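11S globulin seed storage protein (Amaranthus hypochondriacus, PDB 3QAC) probably serves as a seed storage protein, a nutrient reservoir of the 11S globulin family built from two cupin domains. Local coordinates at residues I162-A167 / N176-F181; W38-Q43 / G49-R54. One frame throughout, in Å; residues are numbered along the deposited sequence.

Contact 1 (I162-A167 / N176-F181)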
# COMPACT_ATOMS: atom_id res chain seq x y z
N ILE A 162 0.86 -20.76 11.85
CA ILE A 162 0.88 -19.33 11.85
C ILE A 162 1.41 -18.78 10.54
O ILE A 162 2.56 -19.02 10.17
CB ILE A 162 1.73 -18.85 13.02
CG1 ILE A 162 1.16 -19.43 14.32
CG2 ILE A 162 1.83 -17.34 13.04
CD1 ILE A 162 1.96 -19.12 15.56
N LEU A 163 0.56 -18.08 9.81
CA LEU A 163 1.05 -17.28 8.70
C LEU A 163 1.46 -15.91 9.21
O LEU A 163 0.68 -15.22 9.90
CB LEU A 163 0.00 -17.13 7.60
CG LEU A 163 0.53 -16.22 6.50
CD1 LEU A 163 1.02 -17.04 5.33
CD2 LEU A 163 -0.53 -15.24 6.05
N ILE A 164 2.69 -15.51 8.87
CA ILE A 164 3.22 -14.21 9.24
C ILE A 164 3.39 -13.38 7.99
O ILE A 164 4.24 -13.69 7.15
CB ILE A 164 4.56 -14.30 9.95
CG1 ILE A 164 4.52 -15.36 11.05
CG2 ILE A 164 4.96 -12.94 10.50
CD1 ILE A 164 5.83 -15.54 11.75
N ASP A 165 2.59 -12.33 7.85
CA ASP A 165 2.50 -11.63 6.59
C ASP A 165 3.47 -10.47 6.55
O ASP A 165 3.07 -9.30 6.70
CB ASP A 165 1.07 -11.17 6.35
CG ASP A 165 0.93 -10.38 5.09
OD1 ASP A 165 1.80 -10.59 4.21
OD2 ASP A 165 -0.02 -9.56 4.97
N THR A 166 4.74 -10.79 6.33
CA THR A 166 5.82 -9.83 6.44
C THR A 166 5.65 -8.74 5.39
O THR A 166 6.09 -7.62 5.60
CB THR A 166 7.17 -10.52 6.25
OG1 THR A 166 7.07 -11.42 5.15
CG2 THR A 166 7.51 -11.34 7.47
N ALA A 167 5.02 -9.07 4.28
CA ALA A 167 4.79 -8.09 3.22
C ALA A 167 3.56 -7.19 3.46
O ALA A 167 3.23 -6.36 2.62
CB ALA A 167 4.66 -8.79 1.88
N ASN A 176 12.10 -9.37 4.32
CA ASN A 176 12.71 -10.68 4.16
C ASN A 176 12.30 -11.71 5.20
O ASN A 176 11.95 -12.84 4.85
CB ASN A 176 14.23 -10.55 4.07
CG ASN A 176 14.67 -9.79 2.82
OD1 ASN A 176 13.83 -9.34 2.02
ND2 ASN A 176 15.98 -9.63 2.64
N PHE A 177 12.35 -11.33 6.48
CA PHE A 177 12.07 -12.25 7.58
C PHE A 177 11.20 -11.58 8.64
O PHE A 177 11.30 -10.38 8.86
CB PHE A 177 13.38 -12.74 8.22
CG PHE A 177 14.32 -13.41 7.26
CD1 PHE A 177 14.24 -14.79 7.04
CD2 PHE A 177 15.27 -12.67 6.56
CE1 PHE A 177 15.09 -15.41 6.14
CE2 PHE A 177 16.12 -13.29 5.65
CZ PHE A 177 16.04 -14.66 5.44
N PRO A 178 10.37 -12.36 9.34
CA PRO A 178 9.63 -11.75 10.45
C PRO A 178 10.61 -11.20 11.47
O PRO A 178 11.72 -11.71 11.61
CB PRO A 178 8.86 -12.93 11.04
CG PRO A 178 8.66 -13.86 9.89
CD PRO A 178 9.95 -13.75 9.09
N THR A 179 10.20 -10.14 12.15
CA THR A 179 10.95 -9.64 13.27
C THR A 179 10.09 -9.89 14.49
O THR A 179 8.94 -9.45 14.57
CB THR A 179 11.22 -8.16 13.12
OG1 THR A 179 12.06 -7.96 11.97
CG2 THR A 179 11.94 -7.62 14.32
N ARG A 180 10.64 -10.65 15.44
CA ARG A 180 9.93 -10.93 16.66
C ARG A 180 10.61 -10.39 17.90
O ARG A 180 11.81 -10.55 18.09
CB ARG A 180 9.70 -12.42 16.83
CG ARG A 180 8.63 -12.68 17.89
CD ARG A 180 8.25 -14.11 17.89
NE ARG A 180 7.54 -14.44 16.67
CZ ARG A 180 6.22 -14.39 16.57
NH1 ARG A 180 5.52 -13.99 17.62
NH2 ARG A 180 5.62 -14.73 15.45
N PHE A 181 9.80 -9.75 18.75
CA PHE A 181 10.27 -9.19 20.00
C PHE A 181 9.58 -9.95 21.14
O PHE A 181 8.36 -10.04 21.17
CB PHE A 181 9.90 -7.71 20.11
CG PHE A 181 10.38 -6.85 18.95
CD1 PHE A 181 11.37 -5.91 19.14
CD2 PHE A 181 9.81 -6.98 17.69
CE1 PHE A 181 11.80 -5.10 18.09
CE2 PHE A 181 10.24 -6.17 16.64
CZ PHE A 181 11.23 -5.23 16.85
O HOH W 1 8.89 -13.29 5.37

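Contact 2 (W38-Q43 / G49-R54)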
# COMPACT_ATOMS: atom_id res chain seq x y z
N TRP A 38 9.37 -22.66 8.59
CA TRP A 38 9.59 -22.95 7.19
C TRP A 38 10.68 -22.03 6.71
O TRP A 38 11.00 -21.05 7.37
CB TRP A 38 8.31 -22.79 6.38
CG TRP A 38 7.44 -24.02 6.37
CD1 TRP A 38 7.25 -24.88 5.34
CD2 TRP A 38 6.65 -24.51 7.46
NE1 TRP A 38 6.38 -25.89 5.71
CE2 TRP A 38 6.00 -25.67 7.02
CE3 TRP A 38 6.42 -24.07 8.77
CZ2 TRP A 38 5.13 -26.41 7.83
CZ3 TRP A 38 5.57 -24.80 9.58
CH2 TRP A 38 4.93 -25.95 9.11
N ASP A 39 11.25 -22.35 5.56
CA ASP A 39 12.34 -21.56 4.99
C ASP A 39 11.77 -20.38 4.21
O ASP A 39 11.27 -20.53 3.10
CB ASP A 39 13.20 -22.45 4.08
CG ASP A 39 14.40 -21.72 3.49
OD1 ASP A 39 14.60 -20.51 3.75
OD2 ASP A 39 15.15 -22.37 2.74
N SER A 40 11.87 -19.20 4.79
CA SER A 40 11.34 -18.00 4.17
C SER A 40 12.13 -17.58 2.94
O SER A 40 11.70 -16.68 2.22
CB SER A 40 11.31 -16.84 5.16
OG SER A 40 10.53 -17.19 6.28
N ASN A 41 13.28 -18.21 2.71
CA ASN A 41 14.07 -17.88 1.52
C ASN A 41 13.54 -18.60 0.31
O ASN A 41 13.80 -18.19 -0.80
CB ASN A 41 15.55 -18.24 1.70
CG ASN A 41 16.27 -17.27 2.59
OD1 ASN A 41 16.28 -16.07 2.33
ND2 ASN A 41 16.91 -17.79 3.63
N GLU A 42 12.84 -19.71 0.52
CA GLU A 42 12.20 -20.39 -0.61
C GLU A 42 11.55 -19.37 -1.53
O GLU A 42 10.82 -18.48 -1.08
CB GLU A 42 11.17 -21.39 -0.12
CG GLU A 42 11.80 -22.62 0.51
CD GLU A 42 12.30 -23.61 -0.53
OE1 GLU A 42 12.88 -24.64 -0.10
OE2 GLU A 42 12.12 -23.38 -1.76
N GLN A 43 11.82 -19.50 -2.82
CA GLN A 43 11.37 -18.53 -3.79
C GLN A 43 9.89 -18.20 -3.64
O GLN A 43 9.50 -17.04 -3.72
CB GLN A 43 11.63 -19.03 -5.20
CG GLN A 43 11.26 -18.02 -6.24
CD GLN A 43 11.61 -18.46 -7.63
OE1 GLN A 43 12.43 -19.37 -7.82
NE2 GLN A 43 11.01 -17.82 -8.62
N GLY A 49 5.66 -13.24 0.10
CA GLY A 49 6.00 -12.25 1.12
C GLY A 49 5.46 -12.66 2.47
O GLY A 49 4.90 -11.84 3.21
N VAL A 50 5.61 -13.93 2.79
CA VAL A 50 5.13 -14.42 4.07
C VAL A 50 6.14 -15.37 4.65
O VAL A 50 7.08 -15.79 3.98
CB VAL A 50 3.79 -15.13 3.95
CG1 VAL A 50 2.73 -14.19 3.33
CG2 VAL A 50 3.94 -16.40 3.13
N SER A 51 5.94 -15.67 5.92
CA SER A 51 6.68 -16.73 6.57
C SER A 51 5.65 -17.59 7.26
O SER A 51 4.54 -17.15 7.56
CB SER A 51 7.68 -16.17 7.57
OG SER A 51 8.71 -15.43 6.91
N VAL A 52 5.99 -18.84 7.49
CA VAL A 52 5.09 -19.72 8.18
C VAL A 52 5.86 -20.38 9.31
O VAL A 52 7.02 -20.81 9.14
CB VAL A 52 4.48 -20.77 7.21
CG1 VAL A 52 3.58 -21.73 7.95
CG2 VAL A 52 3.71 -20.08 6.10
N ILE A 53 5.22 -20.40 10.47
CA ILE A 53 5.68 -21.22 11.58
C ILE A 53 4.57 -22.11 12.12
O ILE A 53 3.38 -21.88 11.89
CB ILE A 53 6.22 -20.38 12.73
CG1 ILE A 53 5.13 -19.47 13.28
CG2 ILE A 53 7.43 -19.57 12.27
CD1 ILE A 53 5.50 -18.88 14.65
N ARG A 54 4.98 -23.15 12.82
CA ARG A 54 4.04 -24.01 13.51
C ARG A 54 4.58 -24.18 14.91
O ARG A 54 5.75 -24.52 15.08
CB ARG A 54 3.89 -25.34 12.79
CG ARG A 54 3.15 -26.39 13.59
CD ARG A 54 2.95 -27.67 12.79
NE ARG A 54 4.22 -28.30 12.43
CZ ARG A 54 4.44 -28.93 11.29
NH1 ARG A 54 5.62 -29.47 11.04
NH2 ARG A 54 3.48 -29.02 10.38
O HOH W 2 8.41 -19.46 6.38

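Contact 1 (I162-A167 / N176-F181)
Ile164 and Pro178 carry the apolar part of this contact, their side chains crossing at about a right angle. The proline ring sets its CG 3.8 Å from Ile164 CD1, while Ile164 CG2 touches the same ring at CB and CG, so both branches of the isoleucine rest against it. Thr166 adds its methyl from farther along the chain: CG2 lies 3.7 Å from Pro178 CG and packs on the backbone N of the proline as well. With Thr166 CG2 anti to the carbonyl carbon, OG1 sits between N and C (chi1 44°), which turns the methyl to the proline and the hydroxyl to water.

The polar link is indirect. One water stands 2.6 Å from Thr166 OG1 and donates to Asn176 O at 3.1 Å, bridging the two segments; Thr166 OG1 also has a weak hydrogen bond with Gly49 O.

Arg180 joins from the charged side. Its chain bends at chi3 (-69°), and Ile164 CD1 meets the guanidinium at its edge, in plane, 3.8 Å from NH2. That same nitrogen is salt-bridged to Glu72, and NE to Glu190. Replacing Ile164 by alanine would remove both outer branches and is likely to leave a gap beside the proline ring and one apolar neighbour fewer at the guanidinium edge.

In the first cupin domain, the contact lies where strand 158-164 runs out and the chain returns toward strand 180-182 of the other sheet; Ile164 is flanked by strands 51-57 and 72-78, and Pro178 also packs on Ser51.

Contact 2 (W38-Q43 / G49-R54)
Trp38 and Val52 meet where the chain leaves strand 33-37 and comes back, through a turn and helix 43-48, into the antiparallel neighbour 51-57 of the first cupin domain's sheet. Val52 CG1 lies over one face of the indole, offset toward the rim, in a CH-pi contact 4.2 Å from the centroid of the six-membered ring. With chi1 at 178°, CG1 stands opposite the backbone N of Val52, which brings it to the CE3 side of the indole, and Phe45 of the intervening helix packs on both residues.

Arg54 takes the far end of the same ring. Its backbone N comes in at the indole edge, in plane, and CB lies 3.7 Å from Trp38 CZ3. Beyond that the side chain bends at chi3 (63°) and presents one guanidinium face to Trp38 CH2, 3.6 Å above the guanidinium plane. The planes of ring and guanidinium are 68° apart, so the indole points its rim at the flat group, far from a parallel stack. The charge is met by Glu36, salt-bridged to NH1, while NH2 reaches Tyr349 OH of the second cupin domain. Trp38 NE1 donates to Leu22 O.

The backbones join directly: Trp38 N donates to Val52 O at 3.0 Å in a nearly straight bond. Asp39 then makes an Asx turn, its OD1 accepting from Asn41 N from above the carboxylate plane, within a type I turn from Asp39 to Glu42. A water accepts from Val52 N at 2.7 Å and hydrogen-bonds Ser40 OG, and that hydroxyl oxygen lies just 2.6 Å from Ser51 OG in a short hydrogen bond.

From the N terminus, contact 2 comes first: it closes the loop that carries helix 43-48, between strands 33-37 and 51-57. More than a hundred residues later contact 1 closes a slightly longer loop without helix or strand, between strands 158-164 and 180-182. The two are in series, neither nesting nor crossing, yet their centres are about 9 Å apart because strands 51-57 and 158-164 are neighbours in one antiparallel sheet. Probable backbone hydrogen bonds join Ile162 N to Ile53 O and Ile164 N to Ser51 O, and Phe177 packs on Asn41. Contact 1 then leads across to the second sheet of the same cupin domain.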